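Local coordinates for p-47 protein (Clostridium botulinum E1 str. 'BoNT E Beluga', PDB 5WIX) that is of unknown function but has a tubular-lipid-binding (TULIP) fold like that of bactericidal/permeability-increasing protein, and so may bind lipids, at residues Leu176-Asn181 with Met185-Phe190. Sequence-based numbering, arbitrary orientation.
Sequences LNVTSN and MNPKQF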
ATOM      1  N   LEU A 176      12.162  -6.370   0.869  1.00 86.93           N
ATOM      2  CA  LEU A 176      10.940  -6.622   0.139  1.00 88.20           C
ATOM      3  C   LEU A 176      10.728  -8.125  -0.014  1.00118.67           C
ATOM      4  O   LEU A 176      11.600  -8.839  -0.517  1.00127.92           O
ATOM      5  CB  LEU A 176      10.968  -5.945  -1.219  1.00 78.65           C
ATOM      6  CG  LEU A 176       9.618  -6.031  -1.925  1.00 90.34           C
ATOM      7  CD1 LEU A 176       9.359  -4.801  -2.777  1.00 97.09           C
ATOM      8  CD2 LEU A 176       9.517  -7.312  -2.747  1.00102.25           C
ATOM      9  N   ASN A 177       9.552  -8.582   0.415  1.00123.79           N
ATOM     10  CA  ASN A 177       9.233  -9.999   0.518  1.00121.39           C
ATOM     11  C   ASN A 177       8.239 -10.453  -0.549  1.00114.74           C
ATOM     12  O   ASN A 177       7.036 -10.242  -0.399  1.00121.56           O
ATOM     13  CB  ASN A 177       8.660 -10.281   1.915  1.00121.97           C
ATOM     14  CG  ASN A 177       8.856 -11.713   2.367  1.00124.86           C
ATOM     15  OD1 ASN A 177       9.022 -12.625   1.559  1.00122.59           O
ATOM     16  ND2 ASN A 177       8.827 -11.917   3.678  1.00131.99           N
ATOM     17  N   VAL A 178       8.721 -11.055  -1.632  1.00109.29           N
ATOM     18  CA  VAL A 178       7.805 -11.819  -2.475  1.00122.27           C
ATOM     19  C   VAL A 178       7.594 -13.139  -1.749  1.00127.43           C
ATOM     20  O   VAL A 178       8.427 -13.531  -0.932  1.00139.91           O
ATOM     21  CB  VAL A 178       8.334 -12.075  -3.903  1.00120.27           C
ATOM     22  CG1 VAL A 178       7.203 -12.630  -4.796  1.00113.77           C
ATOM     23  CG2 VAL A 178       8.930 -10.805  -4.496  1.00 92.99           C
ATOM     24  N   THR A 179       6.488 -13.813  -2.032  1.00122.65           N
ATOM     25  CA  THR A 179       6.161 -15.083  -1.384  1.00134.95           C
ATOM     26  C   THR A 179       6.051 -14.923   0.140  1.00128.46           C
ATOM     27  O   THR A 179       6.751 -15.587   0.912  1.00125.88           O
ATOM     28  CB  THR A 179       7.196 -16.195  -1.734  1.00142.89           C
ATOM     29  OG1 THR A 179       8.451 -15.923  -1.095  1.00147.88           O
ATOM     30  CG2 THR A 179       7.403 -16.283  -3.248  1.00139.00           C
ATOM     31  N   SER A 180       5.160 -14.025   0.553  1.00120.46           N
ATOM     32  CA  SER A 180       4.782 -13.864   1.954  1.00113.55           C
ATOM     33  C   SER A 180       3.546 -14.711   2.273  1.00115.95           C
ATOM     34  O   SER A 180       2.911 -15.264   1.371  1.00106.60           O
ATOM     35  CB  SER A 180       4.499 -12.400   2.258  1.00108.04           C
ATOM     36  OG  SER A 180       3.370 -11.961   1.519  1.00 97.62           O
ATOM     37  N   ASN A 181       3.193 -14.808   3.548  1.00120.36           N
ATOM     38  CA  ASN A 181       2.042 -15.618   3.927  1.00126.24           C
ATOM     39  C   ASN A 181       0.737 -15.031   3.396  1.00115.31           C
ATOM     40  O   ASN A 181      -0.263 -15.744   3.267  1.00124.90           O
ATOM     41  CB  ASN A 181       1.966 -15.779   5.446  1.00132.66           C
ATOM     42  CG  ASN A 181       3.033 -16.711   5.989  1.00139.89           C
ATOM     43  OD1 ASN A 181       2.819 -17.919   6.099  1.00151.17           O
ATOM     44  ND2 ASN A 181       4.184 -16.156   6.338  1.00138.46           N
ATOM     45  N   MET A 185      -1.063  -9.965  -1.706  1.00 92.19           N
ATOM     46  CA  MET A 185      -0.203  -8.795  -1.602  1.00 99.22           C
ATOM     47  C   MET A 185       1.127  -9.002  -2.302  1.00105.52           C
ATOM     48  O   MET A 185       1.871  -8.043  -2.511  1.00110.84           O
ATOM     49  CB  MET A 185       0.068  -8.434  -0.142  1.00 93.86           C
ATOM     50  CG  MET A 185      -0.866  -7.408   0.445  1.00 78.21           C
ATOM     51  SD  MET A 185      -0.370  -7.008   2.132  1.00 81.67           S
ATOM     52  CE  MET A 185       0.842  -5.724   1.833  1.00105.53           C
ATOM     53  N   ASN A 186       1.437 -10.249  -2.639  1.00100.35           N
ATOM     54  CA  ASN A 186       2.725 -10.559  -3.246  1.00 94.63           C
ATOM     55  C   ASN A 186       2.903  -9.848  -4.580  1.00 95.27           C
ATOM     56  O   ASN A 186       2.048  -9.935  -5.457  1.00 94.10           O
ATOM     57  CB  ASN A 186       2.890 -12.067  -3.422  1.00106.66           C
ATOM     58  CG  ASN A 186       3.042 -12.792  -2.099  1.00110.50           C
ATOM     59  OD1 ASN A 186       3.570 -12.234  -1.129  1.00 96.93           O
ATOM     60  ND2 ASN A 186       2.570 -14.040  -2.046  1.00104.48           N
ATOM     61  N   PRO A 187       4.012  -9.104  -4.715  1.00 99.70           N
ATOM     62  CA  PRO A 187       4.360  -8.323  -5.908  1.00 81.57           C
ATOM     63  C   PRO A 187       5.072  -9.120  -6.983  1.00 91.10           C
ATOM     64  O   PRO A 187       5.935  -9.930  -6.653  1.00114.93           O
ATOM     65  CB  PRO A 187       5.302  -7.260  -5.355  1.00 80.64           C
ATOM     66  CG  PRO A 187       5.924  -7.892  -4.165  1.00 80.54           C
ATOM     67  CD  PRO A 187       4.902  -8.802  -3.577  1.00 97.31           C
ATOM     68  N   LYS A 188       4.736  -8.871  -8.247  1.00 85.71           N
ATOM     69  CA  LYS A 188       5.447  -9.485  -9.372  1.00 97.71           C
ATOM     70  C   LYS A 188       6.440  -8.497  -9.962  1.00109.85           C
ATOM     71  O   LYS A 188       7.633  -8.778 -10.067  1.00103.41           O
ATOM     72  CB  LYS A 188       4.473  -9.951 -10.455  1.00109.14           C
ATOM     73  N   GLN A 189       5.929  -7.340 -10.359  1.00113.61           N
ATOM     74  CA  GLN A 189       6.783  -6.260 -10.803  1.00116.71           C
ATOM     75  C   GLN A 189       6.661  -5.099  -9.831  1.00117.17           C
ATOM     76  O   GLN A 189       5.626  -4.940  -9.187  1.00112.23           O
ATOM     77  CB  GLN A 189       6.423  -5.844 -12.221  1.00119.42           C
ATOM     78  CG  GLN A 189       6.872  -6.845 -13.251  1.00128.48           C
ATOM     79  CD  GLN A 189       5.870  -7.009 -14.356  1.00144.37           C
ATOM     80  OE1 GLN A 189       4.660  -6.883 -14.141  1.00140.46           O
ATOM     81  NE2 GLN A 189       6.361  -7.297 -15.555  1.00160.91           N
ATOM     82  N   PHE A 190       7.723  -4.300  -9.729  1.00116.32           N
ATOM     83  CA  PHE A 190       7.806  -3.223  -8.741  1.00108.24           C
ATOM     84  C   PHE A 190       9.071  -2.367  -8.938  1.00115.11           C
ATOM     85  O   PHE A 190      10.099  -2.880  -9.383  1.00127.87           O
ATOM     86  CB  PHE A 190       7.793  -3.809  -7.333  1.00 90.55           C
ATOM     87  CG  PHE A 190       8.885  -4.803  -7.091  1.00101.06           C
ATOM     88  CD1 PHE A 190      10.113  -4.396  -6.605  1.00113.58           C
ATOM     89  CD2 PHE A 190       8.689  -6.144  -7.356  1.00114.30           C
ATOM     90  CE1 PHE A 190      11.129  -5.307  -6.391  1.00127.43           C
ATOM     91  CE2 PHE A 190       9.700  -7.063  -7.141  1.00127.15           C
ATOM     92  CZ  PHE A 190      10.923  -6.644  -6.660  1.00130.83           C
TER
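The side-chain carbonyl of Asn186 reaches across to the facing loop and accepts a hydrogen bond from a main-chain N-H. Its OD1 lies 2.9 Å from the amide N of Ser180, with a nearly straight N-H...O angle of 166°, although the donor sits 32° out of the carbonyl plane. Ser180 OG is also close, 2.7 Å from Asn186 OD1, but the stronger partner of this hydroxyl is Asp405, with which it is hydrogen-bonded; whether Asn186 has any share in the proton is not settled. With chi1 at 65°, OG lies between the backbone N and the carbonyl carbon of Ser180, on the side of Asn186 OD1. Asparagine suits the site, probably because its short side chain brings an uncharged acceptor close to the facing backbone.

Beyond this polar end the contact turns apolar. Pro187 packs alongside two branched residues, which run past it in the opposing direction: its CG is 3.9 Å from Leu176 CD2 and 4.2 Å from Val178 CG2, and the rigid ring gives both a compact surface. The other branch of Leu176, CD1, rests over one face of the Phe190 ring, 4.2 Å from its centroid, in a CH-pi contact. Phe111 meets that ring edge-to-face, while Leu208 packs against both Pro187 and Phe190.

Lys188 and Gln189, which both face Ser209 in a classic beta bulge, are also where the chain turns a corner. The contact brings the end of strand 174-177, in one antiparallel sheet, against the start of strand 187-195, an outermost strand of another within this chain, in the TULIP-like, BPI-related fold.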